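Local coordinates for protein pilin (Streptococcus pyogenes serotype M1, PDB 3GLD) that forms the pilus as its major subunit, stacked and joined by intermolecular isopeptide bonds, the pilus being required for adhesion to host cells, aggregation and biofilm formation, at residues Q123-W128 against Y139-K144; T202-Q207 against D226-K231; G238-V243 against T274-S279. The protein carries 2 engineered substitutions. All blocks are in the same frame, centred on the assembly; numbering follows the deposited sequence.

Contact 1. Residues Q123-W128 against Y139-K144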
loop_
_atom_site.group_PDB
_atom_site.type_symbol
_atom_site.label_atom_id
_atom_site.label_comp_id
_atom_site.label_asym_id
_atom_site.label_seq_id
_atom_site.Cartn_x
_atom_site.Cartn_y
_atom_site.Cartn_z
ATOM N N GLN A 123 18.231 -19.672 -11.301
ATOM C CA GLN A 123 19.079 -20.831 -11.609
ATOM C C GLN A 123 19.296 -21.578 -10.297
ATOM O O GLN A 123 19.831 -21.005 -9.351
ATOM C CB GLN A 123 20.432 -20.359 -12.130
ATOM C CG GLN A 123 20.428 -19.743 -13.521
ATOM C CD GLN A 123 21.807 -19.215 -13.965
ATOM O OE1 GLN A 123 22.769 -19.211 -13.204
ATOM N NE2 GLN A 123 21.882 -18.749 -15.200
ATOM N N VAL A 124 18.841 -22.826 -10.216
ATOM C CA VAL A 124 19.241 -23.700 -9.121
ATOM C C VAL A 124 20.447 -24.538 -9.592
ATOM O O VAL A 124 20.339 -25.299 -10.549
ATOM C CB VAL A 124 18.109 -24.615 -8.633
ATOM C CG1 VAL A 124 18.617 -25.488 -7.458
ATOM C CG2 VAL A 124 16.885 -23.793 -8.183
ATOM N N HIS A 125 21.591 -24.343 -8.941
ATOM C CA HIS A 125 22.804 -25.103 -9.209
ATOM C C HIS A 125 22.825 -26.404 -8.409
ATOM O O HIS A 125 22.987 -26.407 -7.181
ATOM C CB HIS A 125 24.042 -24.238 -8.958
ATOM C CG HIS A 125 24.239 -23.196 -10.007
ATOM N ND1 HIS A 125 23.413 -22.098 -10.128
ATOM C CD2 HIS A 125 25.134 -23.105 -11.016
ATOM C CE1 HIS A 125 23.809 -21.359 -11.148
ATOM N NE2 HIS A 125 24.850 -21.953 -11.709
ATOM N N VAL A 126 22.585 -27.498 -9.125
ATOM C CA VAL A 126 22.569 -28.826 -8.543
ATOM C C VAL A 126 23.933 -29.478 -8.814
ATOM O O VAL A 126 24.296 -29.726 -9.959
ATOM C CB VAL A 126 21.388 -29.651 -9.100
ATOM C CG1 VAL A 126 21.343 -31.057 -8.487
ATOM C CG2 VAL A 126 20.055 -28.914 -8.831
ATOM N N LEU A 127 24.711 -29.686 -7.760
ATOM C CA LEU A 127 26.053 -30.280 -7.884
ATOM C C LEU A 127 26.049 -31.667 -7.293
ATOM O O LEU A 127 25.179 -31.970 -6.466
ATOM C CB LEU A 127 27.096 -29.428 -7.158
ATOM C CG LEU A 127 27.670 -28.161 -7.793
ATOM C CD1 LEU A 127 26.630 -27.315 -8.527
ATOM C CD2 LEU A 127 28.338 -27.351 -6.693
ATOM N N TRP A 128 26.989 -32.519 -7.732
ATOM C CA TRP A 128 27.195 -33.809 -7.078
ATOM C C TRP A 128 27.785 -33.522 -5.716
ATOM O O TRP A 128 28.748 -32.760 -5.606
ATOM C CB TRP A 128 28.161 -34.713 -7.871
ATOM C CG TRP A 128 28.291 -36.066 -7.250
ATOM C CD1 TRP A 128 29.302 -36.507 -6.441
ATOM C CD2 TRP A 128 27.354 -37.141 -7.351
ATOM N NE1 TRP A 128 29.065 -37.812 -6.055
ATOM C CE2 TRP A 128 27.867 -38.218 -6.590
ATOM C CE3 TRP A 128 26.128 -37.303 -8.015
ATOM C CZ2 TRP A 128 27.208 -39.450 -6.490
ATOM C CZ3 TRP A 128 25.465 -38.531 -7.913
ATOM C CH2 TRP A 128 26.011 -39.586 -7.142
ATOM N N TYR A 139 23.478 -24.162 -4.575
ATOM C CA TYR A 139 23.260 -22.731 -4.488
ATOM C C TYR A 139 22.250 -22.259 -5.519
ATOM O O TYR A 139 22.022 -22.928 -6.539
ATOM C CB TYR A 139 24.567 -21.916 -4.515
ATOM C CG TYR A 139 25.385 -21.996 -5.773
ATOM C CD1 TYR A 139 26.299 -23.043 -5.986
ATOM C CD2 TYR A 139 25.273 -21.008 -6.744
ATOM C CE1 TYR A 139 27.071 -23.095 -7.152
ATOM C CE2 TYR A 139 26.033 -21.047 -7.905
ATOM C CZ TYR A 139 26.929 -22.086 -8.106
ATOM O OH TYR A 139 27.661 -22.101 -9.264
ATOM N N ILE A 140 21.611 -21.127 -5.216
ATOM C CA ILE A 140 20.577 -20.579 -6.073
ATOM C C ILE A 140 20.926 -19.146 -6.407
ATOM O O ILE A 140 21.265 -18.360 -5.522
ATOM C CB ILE A 140 19.174 -20.656 -5.418
ATOM C CG1 ILE A 140 18.853 -22.104 -5.022
ATOM C CG2 ILE A 140 18.101 -20.114 -6.395
ATOM C CD1 ILE A 140 17.576 -22.308 -4.253
ATOM N N VAL A 141 20.880 -18.816 -7.691
ATOM C CA VAL A 141 21.074 -17.433 -8.098
ATOM C C VAL A 141 19.878 -16.923 -8.883
ATOM O O VAL A 141 19.267 -17.650 -9.676
ATOM C CB VAL A 141 22.337 -17.217 -8.952
ATOM C CG1 VAL A 141 22.805 -15.780 -8.786
ATOM C CG2 VAL A 141 23.449 -18.146 -8.541
ATOM N N GLY A 142 19.556 -15.655 -8.656
ATOM C CA GLY A 142 18.492 -14.995 -9.385
ATOM C C GLY A 142 18.978 -13.741 -10.079
ATOM O O GLY A 142 19.912 -13.089 -9.640
ATOM N N TYR A 143 18.359 -13.410 -11.183
ATOM C CA TYR A 143 18.744 -12.191 -11.839
ATOM C C TYR A 143 17.600 -11.614 -12.604
ATOM O O TYR A 143 16.754 -12.319 -13.160
ATOM C CB TYR A 143 19.968 -12.384 -12.755
ATOM C CG TYR A 143 19.858 -13.531 -13.736
ATOM C CD1 TYR A 143 20.383 -14.788 -13.425
ATOM C CD2 TYR A 143 19.249 -13.357 -14.982
ATOM C CE1 TYR A 143 20.287 -15.856 -14.330
ATOM C CE2 TYR A 143 19.150 -14.420 -15.900
ATOM C CZ TYR A 143 19.666 -15.662 -15.563
ATOM O OH TYR A 143 19.577 -16.711 -16.459
ATOM N N LYS A 144 17.573 -10.295 -12.580
ATOM C CA LYS A 144 16.850 -9.542 -13.561
ATOM C C LYS A 144 17.932 -8.757 -14.266
ATOM O O LYS A 144 18.889 -8.274 -13.641
ATOM C CB LYS A 144 15.794 -8.623 -12.924
ATOM C CG LYS A 144 16.309 -7.591 -11.921
ATOM C CD LYS A 144 15.279 -6.503 -11.704
ATOM C CE LYS A 144 15.524 -5.739 -10.407
ATOM N NZ LYS A 144 14.502 -4.662 -10.208
#
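Y139, Q123 and H125 bury most of the surface where the two strands of this beta hairpin run antiparallel. All three point to the same face of the sheet, as does V141. H125 and Y139 form a hydrogen-bonded pair: H125 N lies 2.8 Å from Y139 O, nearly along the C=O axis. The return bond, Y139 N to H125 O, is weak. Y139 takes the crowded first torsion, CG between the backbone N and the carbonyl carbon (chi1 64°). Its ring thereby lies over H125 in an offset stack, with centroids 4.3 Å apart and planes 10° apart. H125 CB sits above the centre of the Y139 ring, 3.7 Å from the centroid, as a CH-pi contact. The tip of the tyrosine, OH, reaches H125 CD2 at 3.2 Å. Q123 pairs with V141 through two backbone bonds, and Q123 N to V141 O measures 2.8 Å. Beyond CG the Q123 chain is extended. Its NE2 makes a weak bond of 3.3 Å to Y143 OH at the ring edge, the amide turned 84° from the ring. On the other face V124 and I140 lie side by side.

Strand 119-129 also pairs with strand 96-104, where V124 packs on Y100. Strand 134-144 pairs antiparallel with strand 147-148. Q123 OE1 weakly bonds NZ of K148, the lysine of the intersubunit isopeptide link in the pilus, a link absent in this structure.

Contact 2. Residues T202-Q207 against D226-K231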
loop_
_atom_site.group_PDB
_atom_site.type_symbol
_atom_site.label_atom_id
_atom_site.label_comp_id
_atom_site.label_asym_id
_atom_site.label_seq_id
_atom_site.Cartn_x
_atom_site.Cartn_y
_atom_site.Cartn_z
ATOM N N THR A 202 -7.062 24.413 8.632
ATOM C CA THR A 202 -6.456 25.696 8.263
ATOM C C THR A 202 -7.453 26.839 8.472
ATOM O O THR A 202 -8.604 26.747 8.055
ATOM C CB THR A 202 -5.964 25.662 6.798
ATOM O OG1 THR A 202 -5.045 24.574 6.653
ATOM C CG2 THR A 202 -5.268 26.966 6.391
ATOM N N THR A 203 -6.994 27.885 9.154
ATOM C CA THR A 203 -7.776 29.084 9.416
ATOM C C THR A 203 -7.074 30.253 8.756
ATOM O O THR A 203 -5.871 30.211 8.489
ATOM C CB THR A 203 -7.925 29.363 10.936
ATOM O OG1 THR A 203 -6.628 29.544 11.526
ATOM C CG2 THR A 203 -8.635 28.210 11.634
ATOM N N LYS A 204 -7.833 31.293 8.455
ATOM C CA LYS A 204 -7.251 32.508 7.918
ATOM C C LYS A 204 -6.323 33.091 8.992
ATOM O O LYS A 204 -6.594 32.977 10.190
ATOM C CB LYS A 204 -8.374 33.472 7.533
ATOM C CG LYS A 204 -9.557 32.754 6.863
ATOM C CD LYS A 204 -10.665 33.679 6.378
ATOM C CE LYS A 204 -10.290 34.375 5.072
ATOM N NZ LYS A 204 -11.456 34.503 4.142
ATOM N N GLY A 205 -5.201 33.659 8.569
ATOM C CA GLY A 205 -4.327 34.369 9.502
ATOM C C GLY A 205 -2.996 33.708 9.787
ATOM O O GLY A 205 -2.491 32.916 8.985
ATOM N N GLY A 206 -2.446 34.034 10.953
ATOM C CA GLY A 206 -1.069 33.694 11.301
ATOM C C GLY A 206 -0.819 32.275 11.782
ATOM O O GLY A 206 0.298 31.758 11.661
ATOM N N GLN A 207 -1.850 31.640 12.328
ATOM C CA GLN A 207 -1.683 30.324 12.939
ATOM C C GLN A 207 -1.297 29.291 11.887
ATOM O O GLN A 207 -1.775 29.333 10.755
ATOM C CB GLN A 207 -2.966 29.903 13.662
ATOM C CG GLN A 207 -3.673 31.038 14.427
ATOM C CD GLN A 207 -2.944 31.473 15.703
ATOM O OE1 GLN A 207 -2.270 30.674 16.365
ATOM N NE2 GLN A 207 -3.090 32.749 16.058
ATOM N N ASP A 226 -16.183 30.753 6.972
ATOM C CA ASP A 226 -15.837 31.111 5.601
ATOM C C ASP A 226 -14.323 31.108 5.384
ATOM O O ASP A 226 -13.580 31.667 6.200
ATOM C CB ASP A 226 -16.366 32.522 5.284
ATOM C CG ASP A 226 -15.970 32.989 3.900
ATOM O OD1 ASP A 226 -16.473 32.409 2.920
ATOM O OD2 ASP A 226 -15.153 33.936 3.791
ATOM N N GLY A 227 -13.869 30.532 4.264
ATOM C CA GLY A 227 -12.454 30.555 3.941
ATOM C C GLY A 227 -11.575 29.599 4.761
ATOM O O GLY A 227 -10.356 29.610 4.634
ATOM N N GLU A 228 -12.175 28.760 5.587
ATOM C CA GLU A 228 -11.377 27.784 6.346
ATOM C C GLU A 228 -11.530 26.397 5.731
ATOM O O GLU A 228 -12.465 26.158 4.949
ATOM C CB GLU A 228 -11.806 27.781 7.827
ATOM C CG GLU A 228 -11.540 29.115 8.511
ATOM C CD GLU A 228 -11.865 29.126 10.008
ATOM O OE1 GLU A 228 -12.637 28.267 10.498
ATOM O OE2 GLU A 228 -11.316 30.004 10.691
ATOM N N SER A 229 -10.625 25.474 6.081
ATOM C CA SER A 229 -10.778 24.125 5.593
ATOM C C SER A 229 -10.153 23.104 6.553
ATOM O O SER A 229 -9.287 23.446 7.372
ATOM C CB SER A 229 -10.137 23.996 4.192
ATOM O OG SER A 229 -8.715 24.205 4.263
ATOM N N ILE A 230 -10.612 21.861 6.441
ATOM C CA ILE A 230 -9.867 20.724 6.964
ATOM C C ILE A 230 -9.382 19.876 5.776
ATOM O O ILE A 230 -9.941 19.971 4.675
ATOM C CB ILE A 230 -10.673 19.840 7.942
ATOM C CG1 ILE A 230 -11.880 19.175 7.265
ATOM C CG2 ILE A 230 -11.071 20.638 9.204
ATOM C CD1 ILE A 230 -12.304 17.889 7.957
ATOM N N LYS A 231 -8.358 19.058 6.025
ATOM C CA LYS A 231 -7.801 18.167 5.029
ATOM C C LYS A 231 -7.364 16.882 5.756
ATOM O O LYS A 231 -6.508 16.923 6.651
ATOM C CB LYS A 231 -6.601 18.811 4.331
ATOM C CG LYS A 231 -6.128 18.022 3.073
ATOM C CD LYS A 231 -4.717 18.370 2.652
ATOM C CE LYS A 231 -4.587 19.800 2.207
ATOM N NZ LYS A 231 -3.309 20.022 1.451
HETATM O O HOH W 1 -13.762 35.401 5.502
#
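T202, the last residue of its strand, forms an antiparallel hydrogen-bonded pair with S229. T202 N meets S229 O at 2.7 Å, nearly along the C=O axis. S229 N returns a bond of 3.1 Å to T202 O, in the carbonyl plane. The two side chains share a face of the sheet, with T202 CB 4.0 Å from S229 OG. T203 then leaves the ladder. Its methyl CG2 is anti to the carbonyl carbon and lies alongside the E228 side chain, 3.4 Å from E228 OE2. The other carboxylate oxygen, E228 OE1, accepts the N-H of K225. The K204 side chain reaches across to D226 and G227. K204 CD passes D226 O at 3.5 Å, and bends at chi3 (78°) and chi4 bring NZ beside G227 CA. K204 NZ makes a long salt bridge of 3.8 Å to D226 OD2. A water bridges the two: it accepts from K204 NZ at 2.8 Å and donates to D226 OD2 at 2.6 Å. D226 OD1 is held by V168 N, so each carboxylate oxygen has a partner.

In the C-terminal domain this one antiparallel pair closes the end of strand 196-202 against strand 229-236. Beyond it the K204-D226 pair and its water hold the 202-207 loop. Strand 229-236 also pairs with strand 151-169, through I230 and V164. G227 bonds the backbone of K166, the lysine cross-linked to N290.

Contact 3. Residues G238-V243 against T274-S279; sequences GVDYVV and TEQETS
This is edge-strand pairing in the C-terminal half of the chain. Residues 274-279 add the short outermost strand 277-278 to a four-stranded antiparallel sheet, alongside strand 240-245. E245, the glutamate that promotes the K166-N290 isopeptide bond, follows two residues after V243 on that strand. The centre of the ladder is regular. Y241 N bonds E277 O at 2.7 Å, and E277 N bonds Y241 O at 2.8 Å, both nearly along the C=O axis. At each end a hydroxyl adds to the backbone bonds. Beside the bond from T274 N to V243 O, T274 OG1 sits between its backbone N and carbonyl carbon (chi1 62°), accepts V243 N at 2.9 Å, and donates to E275 O at 3.0 Å. At the other end S279 N bonds V239 O and G238 N bonds S279 O, both donors above the carbonyl plane. There S279 OG holds the same crowded position, accepts V239 N at 3.0 Å, and also bonds P236 O.

Y241 carries the apolar part. E277 CB lies over one face of its ring, 3.8 Å from the centroid and offset toward the rim. The E277 chain then bends away, and its OE2 forms a salt bridge with K267. Y241 also packs on L162, L185, M284 and I286. On the face of the sheet away from Y241 and E277, D240 lies beside T278. T278 OG1 donates to D240 OD1 at 2.6 Å from above the carboxylate plane. Q276 NE2 approaches D240 OD2 at 3.2 Å, a weak bond. Q276 OE1 bonds K186 NZ.

Two donors on the D240 carboxylate, one at short range, are consistent with an ionised aspartate. The T274 and S279 hydroxyls supplement the main-chain bonds, each taking a backbone N-H of residues 238-243.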
loop_
_atom_site.group_PDB
_atom_site.type_symbol
_atom_site.label_atom_id
_atom_site.label_comp_id
_atom_site.label_asym_id
_atom_site.label_seq_id
_atom_site.Cartn_x
_atom_site.Cartn_y
_atom_site.Cartn_z
ATOM N N GLY A 238 -9.938 3.619 -1.571
ATOM C CA GLY A 238 -10.955 2.581 -1.384
ATOM C C GLY A 238 -11.833 2.699 -0.140
ATOM O O GLY A 238 -12.573 1.769 0.188
ATOM N N VAL A 239 -11.782 3.848 0.535
ATOM C CA VAL A 239 -12.529 4.052 1.780
ATOM C C VAL A 239 -13.785 4.870 1.540
ATOM O O VAL A 239 -13.735 5.956 0.936
ATOM C CB VAL A 239 -11.660 4.696 2.892
ATOM C CG1 VAL A 239 -12.534 5.194 4.072
ATOM C CG2 VAL A 239 -10.625 3.691 3.420
ATOM N N ASP A 240 -14.916 4.351 2.000
ATOM C CA ASP A 240 -16.174 5.106 1.919
ATOM C C ASP A 240 -16.230 6.183 2.976
ATOM O O ASP A 240 -15.681 6.020 4.072
ATOM C CB ASP A 240 -17.389 4.191 2.064
ATOM C CG ASP A 240 -17.503 3.206 0.931
ATOM O OD1 ASP A 240 -16.663 3.244 0.016
ATOM O OD2 ASP A 240 -18.430 2.385 0.952
ATOM N N TYR A 241 -16.898 7.286 2.654
ATOM C CA TYR A 241 -17.068 8.349 3.627
ATOM C C TYR A 241 -18.284 9.224 3.316
ATOM O O TYR A 241 -18.787 9.238 2.195
ATOM C CB TYR A 241 -15.782 9.187 3.758
ATOM C CG TYR A 241 -15.428 9.974 2.521
ATOM C CD1 TYR A 241 -15.956 11.251 2.310
ATOM C CD2 TYR A 241 -14.567 9.440 1.554
ATOM C CE1 TYR A 241 -15.646 11.972 1.161
ATOM C CE2 TYR A 241 -14.252 10.138 0.415
ATOM C CZ TYR A 241 -14.791 11.413 0.221
ATOM O OH TYR A 241 -14.471 12.121 -0.907
ATOM N N VAL A 242 -18.740 9.938 4.344
ATOM C CA VAL A 242 -19.798 10.927 4.228
ATOM C C VAL A 242 -19.341 12.157 4.993
ATOM O O VAL A 242 -18.803 12.045 6.110
ATOM C CB VAL A 242 -21.125 10.434 4.866
ATOM C CG1 VAL A 242 -22.265 11.428 4.569
ATOM C CG2 VAL A 242 -21.517 9.049 4.354
ATOM N N VAL A 243 -19.539 13.325 4.384
ATOM C CA VAL A 243 -19.371 14.601 5.072
ATOM C C VAL A 243 -20.709 15.326 5.132
ATOM O O VAL A 243 -21.386 15.473 4.115
ATOM C CB VAL A 243 -18.379 15.541 4.358
ATOM C CG1 VAL A 243 -18.068 16.753 5.245
ATOM C CG2 VAL A 243 -17.089 14.794 3.967
ATOM N N THR A 274 -22.949 15.205 1.578
ATOM C CA THR A 274 -22.481 14.395 0.459
ATOM C C THR A 274 -23.306 13.112 0.458
ATOM O O THR A 274 -23.907 12.742 1.463
ATOM C CB THR A 274 -20.958 14.052 0.555
ATOM O OG1 THR A 274 -20.691 13.265 1.736
ATOM C CG2 THR A 274 -20.130 15.329 0.583
ATOM N N GLU A 275 -23.350 12.437 -0.678
ATOM C CA GLU A 275 -23.743 11.037 -0.660
ATOM C C GLU A 275 -22.542 10.246 -0.115
ATOM O O GLU A 275 -21.494 10.821 0.191
ATOM C CB GLU A 275 -24.088 10.566 -2.069
ATOM C CG GLU A 275 -25.263 11.272 -2.725
ATOM C CD GLU A 275 -25.292 11.033 -4.229
ATOM O OE1 GLU A 275 -24.208 10.786 -4.820
ATOM O OE2 GLU A 275 -26.396 11.089 -4.816
ATOM N N GLN A 276 -22.687 8.933 0.022
ATOM C CA GLN A 276 -21.538 8.110 0.371
ATOM C C GLN A 276 -20.534 8.129 -0.785
ATOM O O GLN A 276 -20.830 7.690 -1.886
ATOM C CB GLN A 276 -21.967 6.681 0.728
ATOM C CG GLN A 276 -20.826 5.819 1.268
ATOM C CD GLN A 276 -21.269 4.889 2.383
ATOM O OE1 GLN A 276 -21.681 5.336 3.462
ATOM N NE2 GLN A 276 -21.177 3.595 2.137
ATOM N N GLU A 277 -19.364 8.694 -0.533
ATOM C CA GLU A 277 -18.308 8.733 -1.525
ATOM C C GLU A 277 -17.340 7.609 -1.211
ATOM O O GLU A 277 -17.215 7.217 -0.048
ATOM C CB GLU A 277 -17.547 10.053 -1.455
ATOM C CG GLU A 277 -18.228 11.243 -2.092
ATOM C CD GLU A 277 -18.562 11.034 -3.550
ATOM O OE1 GLU A 277 -17.703 10.559 -4.320
ATOM O OE2 GLU A 277 -19.695 11.364 -3.936
ATOM N N THR A 278 -16.660 7.115 -2.248
ATOM C CA THR A 278 -15.561 6.152 -2.117
ATOM C C THR A 278 -14.274 6.796 -2.599
ATOM O O THR A 278 -14.205 7.298 -3.718
ATOM C CB THR A 278 -15.841 4.876 -2.919
ATOM O OG1 THR A 278 -16.993 4.236 -2.367
ATOM C CG2 THR A 278 -14.664 3.911 -2.860
ATOM N N SER A 279 -13.257 6.803 -1.744
ATOM C CA SER A 279 -12.024 7.506 -2.076
ATOM C C SER A 279 -11.273 6.790 -3.199
ATOM O O SER A 279 -11.235 5.555 -3.242
ATOM C CB SER A 279 -11.137 7.671 -0.853
ATOM O OG SER A 279 -10.662 6.432 -0.401
#

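The contacts follow one another along the chain. Contact 1 is in the N-terminal domain; contacts 2 and 3 are both in the C-terminal one. The centre of contact 1 is about 60 Å from that of contact 2 and about 50 Å from that of contact 3, across the centre of the chain. Contacts 2 and 3 have centres about 23 Å apart and nearest atoms about 6 Å apart, without touching. Strand 229-236 is followed directly by strand 240-245, but the two belong to different sheets. The side chains of D226 in contact 2 and V243 in contact 3 lie about 10 Å and 7 Å from that of E245. The contacts thus sample both domains of an elongated subunit that stacks head to tail.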